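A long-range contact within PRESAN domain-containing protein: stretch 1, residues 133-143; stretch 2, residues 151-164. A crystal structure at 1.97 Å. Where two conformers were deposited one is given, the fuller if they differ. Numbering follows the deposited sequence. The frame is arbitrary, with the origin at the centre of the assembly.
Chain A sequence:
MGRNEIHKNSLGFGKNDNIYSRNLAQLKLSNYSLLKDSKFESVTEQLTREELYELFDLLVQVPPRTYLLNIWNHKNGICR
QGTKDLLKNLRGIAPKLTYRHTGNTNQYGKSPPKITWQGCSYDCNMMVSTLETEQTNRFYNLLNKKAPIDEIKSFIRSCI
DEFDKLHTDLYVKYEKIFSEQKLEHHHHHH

Stretch 1 133-143: TEQTNRFYNLL
Stretch 2 151-164: EIKSFIRSCIDEFD

The centre of this contact is the ring of F155, a knob from one helix set into a hole on the other formed by Q135, R138, F139 and L142. Both stretches are helical throughout, with phi near -63° and psi near -42°, and within each stretch, from its fifth residue on, each backbone N bonds to the O four residues earlier, as in F139 N to Q135 O at 2.8 Å. The helices run antiparallel, their directions 177° apart and their axes 10.9 Å apart at closest approach. The register follows from three CA pairs: Q135 CA to C159 CA at 6.8 Å, F139 CA to F155 CA at 7.9 Å, and L142 CA to I152 CA at 7.1 Å. Together the stretches bury 631 Å².

F155 points its CA-to-CB bond toward the partner helix and, with chi1 t (164°) and chi2 84°, carries its flat ring far enough to touch backbone as well as side chains. F155 CZ lies 3.6 Å from Q135 O, which sits at the ring edge, where the partly positive C-H groups suit a carbonyl oxygen; this oxygen already accepts the helical bond from F139 N. F155 CE1 reaches R138 CB at 3.7 Å, so even an arginine contributes its aliphatic base to the hole.

L142 closes the pocket. Its chi1 of -141° lies between wells and its chi2 is p (49°); L142 CD2 comes 3.5 Å from F155 CB and 4.2 Å from I152 CG1. This single methyl packs against both residues, three positions apart on the second helix; the other, L142 CD1, lies 3.9 Å from E151 OE2. F139, chi1 t (180°) and chi2 63°, leaves its helix sideways and packs along the flank: F139 CD1 is 3.6 Å from F155 CE2, which approaches the edge of the F139 ring, and F139 CE1 is 4.1 Å from I156 CD1. I152 and I156 both adopt m, t. L143, also m, t, extends this apolar flank, with L143 CD2 4.2 Å from I152 CD1.

Toward the N-terminal end of the first stretch the chemistry turns polar. Q135 (chi1 m, chi2 t, chi3 -12°) points toward the second helix and is buried, so its amide needs partners. Q135 NE2 donates to C159 O at 3.1 Å and to E162 OE1 at 3.0 Å, using both hydrogens, while Q135 OE1 lies 3.4 Å from F163 CD2, at that ring's edge. C159, chi1 m, has its CA-to-CB bond toward the first helix, and C159 CB lies 3.4 Å from Q135 OE1.

At the outer edge, R138 (m, t, p, chi4 -148°) bridges two acids. R138 NH1 makes a salt bridge with E134 OE2 at 2.9 Å on its own helix and a longer one, with a weak hydrogen bond, to E162 OE1 at 3.4 Å across the contact. E162 is extended, t, t with chi3 15°; E134 has chi1 t and chi2 -147°. The shared arginine offsets the repulsion between E134 OE2 and E162 OE2, 4.1 Å apart. A water accepts from R138 NH2 at 3.1 Å and donates to E162 OE1 at 2.5 Å.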

ATOM      1  N   THR A 133     -11.520 -10.212  11.089  1.00 30.84           N
ATOM      2  CA  THR A 133     -12.038 -10.460  12.431  1.00 32.76           C
ATOM      3  C   THR A 133     -11.559  -9.398  13.414  1.00 34.45           C
ATOM      4  O   THR A 133     -12.342  -8.878  14.216  1.00 34.51           O
ATOM      5  CB  THR A 133     -11.613 -11.852  12.913  1.00 32.51           C
ATOM      6  OG1 THR A 133     -12.175 -12.847  12.056  1.00 38.25           O
ATOM      7  CG2 THR A 133     -12.079 -12.091  14.340  1.00 39.52           C
ATOM      8  N   GLU A 134     -10.262  -9.079  13.376  1.00 30.57           N
ATOM      9  CA  GLU A 134      -9.707  -8.086  14.292  1.00 33.24           C
ATOM     10  C   GLU A 134     -10.338  -6.714  14.073  1.00 35.69           C
ATOM     11  O   GLU A 134     -10.692  -6.025  15.036  1.00 30.14           O
ATOM     12  CB  GLU A 134      -8.191  -8.015  14.118  1.00 33.18           C
ATOM     13  CG  GLU A 134      -7.536  -6.865  14.874  1.00 50.10           C
ATOM     14  CD  GLU A 134      -6.326  -6.300  14.146  1.00 70.85           C
ATOM     15  OE1 GLU A 134      -5.344  -7.050  13.945  1.00 75.44           O
ATOM     16  OE2 GLU A 134      -6.363  -5.108  13.766  1.00 76.22           O
ATOM     17  N   GLN A 135     -10.498  -6.302  12.810  1.00 27.80           N
ATOM     18  CA  GLN A 135     -11.125  -5.013  12.534  1.00 22.69           C
ATOM     19  C   GLN A 135     -12.582  -4.982  12.981  1.00 25.50           C
ATOM     20  O   GLN A 135     -13.037  -3.994  13.566  1.00 30.71           O
ATOM     21  CB  GLN A 135     -11.013  -4.685  11.040  1.00 21.70           C
ATOM     22  CG  GLN A 135      -9.576  -4.345  10.653  1.00 27.81           C
ATOM     23  CD  GLN A 135      -9.458  -3.878   9.221  1.00 31.20           C
ATOM     24  OE1 GLN A 135     -10.397  -4.003   8.429  1.00 27.83           O
ATOM     25  NE2 GLN A 135      -8.305  -3.322   8.878  1.00 26.94           N
ATOM     26  N   THR A 136     -13.343  -6.039  12.690  1.00 28.94           N
ATOM     27  CA  THR A 136     -14.745  -6.069  13.097  1.00 27.77           C
ATOM     28  C   THR A 136     -14.881  -5.948  14.612  1.00 34.51           C
ATOM     29  O   THR A 136     -15.765  -5.236  15.109  1.00 28.79           O
ATOM     30  CB  THR A 136     -15.404  -7.353  12.593  1.00 28.74           C
ATOM     31  OG1 THR A 136     -15.491  -7.294  11.166  1.00 33.56           O
ATOM     32  CG2 THR A 136     -16.821  -7.521  13.182  1.00 34.45           C
ATOM     33  N   ASN A 137     -14.005  -6.622  15.363  1.00 30.41           N
ATOM     34  CA  ASN A 137     -14.053  -6.514  16.819  1.00 37.35           C
ATOM     35  C   ASN A 137     -13.762  -5.091  17.272  1.00 37.67           C
ATOM     36  O   ASN A 137     -14.438  -4.569  18.167  1.00 40.61           O
ATOM     37  CB  ASN A 137     -13.055  -7.481  17.462  1.00 42.35           C
ATOM     38  CG  ASN A 137     -13.475  -8.921  17.314  1.00 55.74           C
ATOM     39  OD1 ASN A 137     -14.645  -9.210  17.062  1.00 59.32           O
ATOM     40  ND2 ASN A 137     -12.522  -9.838  17.463  1.00 63.43           N
ATOM     41  N   ARG A 138     -12.740  -4.457  16.683  1.00 35.37           N
ATOM     42  CA  ARG A 138     -12.464  -3.060  16.994  1.00 29.81           C
ATOM     43  C   ARG A 138     -13.645  -2.169  16.617  1.00 34.71           C
ATOM     44  O   ARG A 138     -13.921  -1.179  17.302  1.00 29.66           O
ATOM     45  CB  ARG A 138     -11.184  -2.603  16.285  1.00 32.12           C
ATOM     46  CG  ARG A 138      -9.890  -3.175  16.915  1.00 33.67           C
ATOM     47  CD  ARG A 138      -8.679  -3.089  15.977  1.00 44.11           C
ATOM     48  NE  ARG A 138      -8.471  -1.744  15.441  1.00 52.49           N
ATOM     49  CZ  ARG A 138      -7.959  -1.480  14.236  1.00 51.30           C
ATOM     50  NH1 ARG A 138      -7.571  -2.466  13.420  1.00 50.01           N
ATOM     51  NH2 ARG A 138      -7.830  -0.220  13.847  1.00 42.51           N
ATOM     52  N   PHE A 139     -14.371  -2.519  15.551  1.00 29.95           N
ATOM     53  CA  PHE A 139     -15.528  -1.728  15.146  1.00 29.67           C
ATOM     54  C   PHE A 139     -16.647  -1.804  16.183  1.00 31.92           C
ATOM     55  O   PHE A 139     -17.218  -0.778  16.573  1.00 33.72           O
ATOM     56  CB  PHE A 139     -16.022  -2.209  13.777  1.00 28.86           C
ATOM     57  CG  PHE A 139     -17.215  -1.465  13.258  1.00 29.30           C
ATOM     58  CD1 PHE A 139     -17.137  -0.110  12.977  1.00 35.96           C
ATOM     59  CD2 PHE A 139     -18.406  -2.128  13.022  1.00 33.63           C
ATOM     60  CE1 PHE A 139     -18.229   0.574  12.486  1.00 33.73           C
ATOM     61  CE2 PHE A 139     -19.506  -1.448  12.522  1.00 38.86           C
ATOM     62  CZ  PHE A 139     -19.411  -0.093  12.253  1.00 33.03           C
ATOM     63  N   TYR A 140     -16.976  -3.013  16.643  1.00 32.83           N
ATOM     64  CA  TYR A 140     -18.046  -3.150  17.627  1.00 34.67           C
ATOM     65  C   TYR A 140     -17.688  -2.465  18.941  1.00 40.17           C
ATOM     66  O   TYR A 140     -18.556  -1.885  19.605  1.00 38.26           O
ATOM     67  CB  TYR A 140     -18.370  -4.627  17.837  1.00 33.87           C
ATOM     68  CG  TYR A 140     -19.384  -5.140  16.847  1.00 39.23           C
ATOM     69  CD1 TYR A 140     -20.748  -4.993  17.081  1.00 50.06           C
ATOM     70  CD2 TYR A 140     -18.983  -5.765  15.679  1.00 40.33           C
ATOM     71  CE1 TYR A 140     -21.682  -5.461  16.170  1.00 57.52           C
ATOM     72  CE2 TYR A 140     -19.905  -6.232  14.761  1.00 43.08           C
ATOM     73  CZ  TYR A 140     -21.249  -6.081  15.009  1.00 58.24           C
ATOM     74  OH  TYR A 140     -22.163  -6.552  14.096  1.00 58.48           O
ATOM     75  N   ASN A 141     -16.414  -2.504  19.330  1.00 37.41           N
ATOM     76  CA  ASN A 141     -16.011  -1.807  20.546  1.00 39.15           C
ATOM     77  C   ASN A 141     -16.185  -0.299  20.400  1.00 37.61           C
ATOM     78  O   ASN A 141     -16.647   0.370  21.329  1.00 35.78           O
ATOM     79  CB  ASN A 141     -14.573  -2.177  20.907  1.00 49.65           C
ATOM     80  CG  ASN A 141     -14.443  -3.631  21.346  1.00 65.50           C
ATOM     81  OD1 ASN A 141     -15.412  -4.390  21.301  1.00 72.08           O
ATOM     82  ND2 ASN A 141     -13.246  -4.023  21.771  1.00 68.90           N
ATOM     83  N   LEU A 142     -15.839   0.250  19.236  1.00 33.49           N
ATOM     84  CA  LEU A 142     -16.080   1.664  18.974  1.00 37.05           C
ATOM     85  C   LEU A 142     -17.558   1.999  19.083  1.00 42.60           C
ATOM     86  O   LEU A 142     -17.937   2.997  19.702  1.00 49.21           O
ATOM     87  CB  LEU A 142     -15.568   2.021  17.586  1.00 40.31           C
ATOM     88  CG  LEU A 142     -14.885   3.366  17.406  1.00 47.61           C
ATOM     89  CD1 LEU A 142     -13.828   3.570  18.470  1.00 40.00           C
ATOM     90  CD2 LEU A 142     -14.254   3.378  16.040  1.00 44.54           C
ATOM     91  N   LEU A 143     -18.408   1.179  18.467  1.00 36.99           N
ATOM     92  CA  LEU A 143     -19.845   1.412  18.543  1.00 41.88           C
ATOM     93  C   LEU A 143     -20.323   1.404  19.989  1.00 50.95           C
ATOM     94  O   LEU A 143     -21.045   2.308  20.426  1.00 50.43           O
ATOM     95  CB  LEU A 143     -20.595   0.351  17.735  1.00 41.64           C
ATOM     96  CG  LEU A 143     -20.408   0.342  16.215  1.00 47.24           C
ATOM     97  CD1 LEU A 143     -21.510  -0.463  15.562  1.00 45.57           C
ATOM     98  CD2 LEU A 143     -20.344   1.752  15.643  1.00 54.23           C
ATOM     99  N   GLU A 151     -14.623  10.094  14.738  1.00 34.26           N
ATOM    100  CA  GLU A 151     -13.733   9.009  15.117  1.00 35.57           C
ATOM    101  C   GLU A 151     -14.104   7.732  14.380  1.00 32.48           C
ATOM    102  O   GLU A 151     -13.227   6.997  13.902  1.00 29.76           O
ATOM    103  CB  GLU A 151     -13.786   8.807  16.639  1.00 36.09           C
ATOM    104  CG  GLU A 151     -12.877   7.689  17.149  1.00 38.27           C
ATOM    105  CD  GLU A 151     -12.728   7.661  18.673  1.00 45.95           C
ATOM    106  OE1 GLU A 151     -13.399   8.453  19.370  1.00 42.59           O
ATOM    107  OE2 GLU A 151     -11.917   6.845  19.171  1.00 48.62           O
ATOM    108  N   ILE A 152     -15.400   7.459  14.271  1.00 32.77           N
ATOM    109  CA  ILE A 152     -15.851   6.251  13.589  1.00 29.76           C
ATOM    110  C   ILE A 152     -15.493   6.303  12.109  1.00 28.19           C
ATOM    111  O   ILE A 152     -15.031   5.310  11.534  1.00 31.61           O
ATOM    112  CB  ILE A 152     -17.363   6.062  13.811  1.00 34.89           C
ATOM    113  CG1 ILE A 152     -17.632   5.739  15.286  1.00 35.24           C
ATOM    114  CG2 ILE A 152     -17.918   4.986  12.876  1.00 30.59           C
ATOM    115  CD1 ILE A 152     -19.103   5.801  15.663  1.00 41.98           C
ATOM    116  N   LYS A 153     -15.698   7.455  11.467  1.00 25.62           N
ATOM    117  CA  LYS A 153     -15.376   7.576  10.045  1.00 27.57           C
ATOM    118  C   LYS A 153     -13.885   7.382   9.798  1.00 29.55           C
ATOM    119  O   LYS A 153     -13.478   6.682   8.859  1.00 28.44           O
ATOM    120  CB  LYS A 153     -15.831   8.941   9.522  1.00 30.55           C
ATOM    121  CG  LYS A 153     -17.328   9.162   9.572  1.00 40.98           C
ATOM    122  CD  LYS A 153     -17.738  10.385   8.753  1.00 42.68           C
ATOM    123  CE  LYS A 153     -17.246  11.676   9.385  1.00 44.10           C
ATOM    124  NZ  LYS A 153     -18.120  12.826   9.021  1.00 53.77           N
ATOM    125  N   SER A 154     -13.048   8.008  10.627  1.00 30.02           N
ATOM    126  CA  SER A 154     -11.611   7.813  10.489  1.00 26.76           C
ATOM    127  C   SER A 154     -11.240   6.357  10.723  1.00 30.31           C
ATOM    128  O   SER A 154     -10.362   5.818  10.040  1.00 27.95           O
ATOM    129  CB  SER A 154     -10.852   8.720  11.464  1.00 36.22           C
ATOM    130  OG  SER A 154     -11.219  10.071  11.262  1.00 38.61           O
ATOM    131  N   PHE A 155     -11.896   5.704  11.687  1.00 26.25           N
ATOM    132  CA  PHE A 155     -11.602   4.298  11.941  1.00 29.02           C
ATOM    133  C   PHE A 155     -11.889   3.451  10.702  1.00 26.96           C
ATOM    134  O   PHE A 155     -11.065   2.620  10.296  1.00 25.24           O
ATOM    135  CB  PHE A 155     -12.406   3.806  13.145  1.00 24.46           C
ATOM    136  CG  PHE A 155     -12.460   2.312  13.260  1.00 24.58           C
ATOM    137  CD1 PHE A 155     -11.433   1.612  13.880  1.00 31.26           C
ATOM    138  CD2 PHE A 155     -13.529   1.606  12.720  1.00 33.34           C
ATOM    139  CE1 PHE A 155     -11.477   0.234  13.978  1.00 36.33           C
ATOM    140  CE2 PHE A 155     -13.583   0.235  12.803  1.00 29.49           C
ATOM    141  CZ  PHE A 155     -12.544  -0.460  13.447  1.00 32.13           C
ATOM    142  N   ILE A 156     -13.055   3.658  10.075  1.00 24.50           N
ATOM    143  CA  ILE A 156     -13.421   2.818   8.938  1.00 25.87           C
ATOM    144  C   ILE A 156     -12.472   3.058   7.772  1.00 30.95           C
ATOM    145  O   ILE A 156     -11.994   2.105   7.131  1.00 23.79           O
ATOM    146  CB  ILE A 156     -14.892   3.053   8.530  1.00 24.35           C
ATOM    147  CG1 ILE A 156     -15.845   2.630   9.652  1.00 26.68           C
ATOM    148  CG2 ILE A 156     -15.221   2.265   7.245  1.00 26.32           C
ATOM    149  CD1 ILE A 156     -17.318   3.075   9.411  1.00 26.85           C
ATOM    150  N   ARG A 157     -12.173   4.329   7.465  0.54 24.43           N
ATOM    151  CA  ARG A 157     -11.243   4.620   6.376  0.54 28.48           C
ATOM    152  C   ARG A 157      -9.859   4.055   6.684  0.54 28.67           C
ATOM    153  O   ARG A 157      -9.191   3.510   5.798  0.54 26.93           O
ATOM    154  CB  ARG A 157     -11.177   6.132   6.105  0.54 30.62           C
ATOM    155  CG  ARG A 157     -10.260   6.543   4.914  0.54 37.09           C
ATOM    156  CD  ARG A 157     -10.798   7.744   4.094  0.54 34.84           C
ATOM    157  NE  ARG A 157     -10.172   7.863   2.769  0.54 21.61           N
ATOM    158  CZ  ARG A 157     -10.505   8.782   1.863  0.54 32.49           C
ATOM    159  NH1 ARG A 157      -9.894   8.820   0.668  0.54 26.22           N
ATOM    160  NH2 ARG A 157     -11.465   9.662   2.139  0.54 32.30           N
ATOM    161  N   SER A 158      -9.430   4.130   7.947  1.00 24.44           N
ATOM    162  CA  SER A 158      -8.125   3.569   8.297  1.00 26.53           C
ATOM    163  C   SER A 158      -8.108   2.047   8.191  1.00 26.67           C
ATOM    164  O   SER A 158      -7.070   1.475   7.848  1.00 26.00           O
ATOM    165  CB  SER A 158      -7.699   4.020   9.700  1.00 30.93           C
ATOM    166  OG  SER A 158      -7.186   5.340   9.609  1.00 35.89           O
ATOM    167  N   CYS A 159      -9.234   1.375   8.467  1.00 23.26           N
ATOM    168  CA  CYS A 159      -9.298  -0.071   8.259  1.00 24.44           C
ATOM    169  C   CYS A 159      -9.139  -0.435   6.787  1.00 26.79           C
ATOM    170  O   CYS A 159      -8.477  -1.420   6.449  1.00 26.03           O
ATOM    171  CB  CYS A 159     -10.621  -0.620   8.788  1.00 24.42           C
ATOM    172  SG  CYS A 159     -10.627  -0.762  10.576  1.00 27.77           S
ATOM    173  N   ILE A 160      -9.761   0.332   5.896  1.00 21.93           N
ATOM    174  CA  ILE A 160      -9.598   0.066   4.472  1.00 20.68           C
ATOM    175  C   ILE A 160      -8.151   0.307   4.056  1.00 28.89           C
ATOM    176  O   ILE A 160      -7.561  -0.503   3.326  1.00 27.24           O
ATOM    177  CB  ILE A 160     -10.608   0.911   3.671  1.00 20.86           C
ATOM    178  CG1 ILE A 160     -12.022   0.394   3.966  1.00 21.22           C
ATOM    179  CG2 ILE A 160     -10.330   0.835   2.141  1.00 25.07           C
ATOM    180  CD1 ILE A 160     -13.118   1.333   3.465  1.00 23.90           C
ATOM    181  N   ASP A 161      -7.539   1.394   4.548  1.00 23.61           N
ATOM    182  CA  ASP A 161      -6.119   1.637   4.275  1.00 25.46           C
ATOM    183  C   ASP A 161      -5.256   0.483   4.771  1.00 26.28           C
ATOM    184  O   ASP A 161      -4.282   0.096   4.117  1.00 24.54           O
ATOM    185  CB  ASP A 161      -5.633   2.918   4.959  1.00 33.51           C
ATOM    186  CG  ASP A 161      -6.301   4.175   4.445  1.00 28.65           C
ATOM    187  OD1 ASP A 161      -6.792   4.191   3.302  1.00 29.91           O
ATOM    188  OD2 ASP A 161      -6.294   5.176   5.199  1.00 32.01           O
ATOM    189  N   GLU A 162      -5.574  -0.043   5.953  1.00 24.36           N
ATOM    190  CA  GLU A 162      -4.809  -1.157   6.509  1.00 25.28           C
ATOM    191  C   GLU A 162      -4.940  -2.410   5.646  1.00 27.42           C
ATOM    192  O   GLU A 162      -3.965  -3.163   5.474  1.00 24.48           O
ATOM    193  CB  GLU A 162      -5.270  -1.435   7.942  1.00 22.74           C
ATOM    194  CG  GLU A 162      -4.454  -2.504   8.658  1.00 32.63           C
ATOM    195  CD  GLU A 162      -4.896  -2.710  10.095  1.00 35.84           C
ATOM    196  OE1 GLU A 162      -6.003  -2.238  10.459  1.00 31.57           O
ATOM    197  OE2 GLU A 162      -4.127  -3.336  10.859  1.00 33.18           O
ATOM    198  N   PHE A 163      -6.136  -2.663   5.106  1.00 24.79           N
ATOM    199  CA  PHE A 163      -6.308  -3.774   4.169  1.00 22.80           C
ATOM    200  C   PHE A 163      -5.539  -3.537   2.874  1.00 26.14           C
ATOM    201  O   PHE A 163      -4.989  -4.480   2.288  1.00 25.55           O
ATOM    202  CB  PHE A 163      -7.801  -3.994   3.871  1.00 24.47           C
ATOM    203  CG  PHE A 163      -8.326  -5.272   4.446  1.00 23.78           C
ATOM    204  CD1 PHE A 163      -8.065  -6.481   3.812  1.00 27.44           C
ATOM    205  CD2 PHE A 163      -9.036  -5.278   5.645  1.00 27.24           C
ATOM    206  CE1 PHE A 163      -8.516  -7.678   4.360  1.00 28.53           C
ATOM    207  CE2 PHE A 163      -9.498  -6.476   6.203  1.00 26.43           C
ATOM    208  CZ  PHE A 163      -9.230  -7.671   5.567  1.00 28.28           C
ATOM    209  N   ASP A 164      -5.506  -2.290   2.395  1.00 24.94           N
ATOM    210  CA  ASP A 164      -4.717  -2.004   1.206  1.00 24.80           C
ATOM    211  C   ASP A 164      -3.236  -2.273   1.459  1.00 21.09           C
ATOM    212  O   ASP A 164      -2.535  -2.790   0.577  1.00 26.36           O
ATOM    213  CB  ASP A 164      -4.920  -0.558   0.760  1.00 28.92           C
ATOM    214  CG  ASP A 164      -6.297  -0.310   0.171  1.00 35.27           C
ATOM    215  OD1 ASP A 164      -7.025  -1.294  -0.149  1.00 30.44           O
ATOM    216  OD2 ASP A 164      -6.644   0.884   0.023  1.00 28.92           O
TER
HETATM  217  O   HOH W   1      -6.454   0.131  11.105  1.00 36.76           O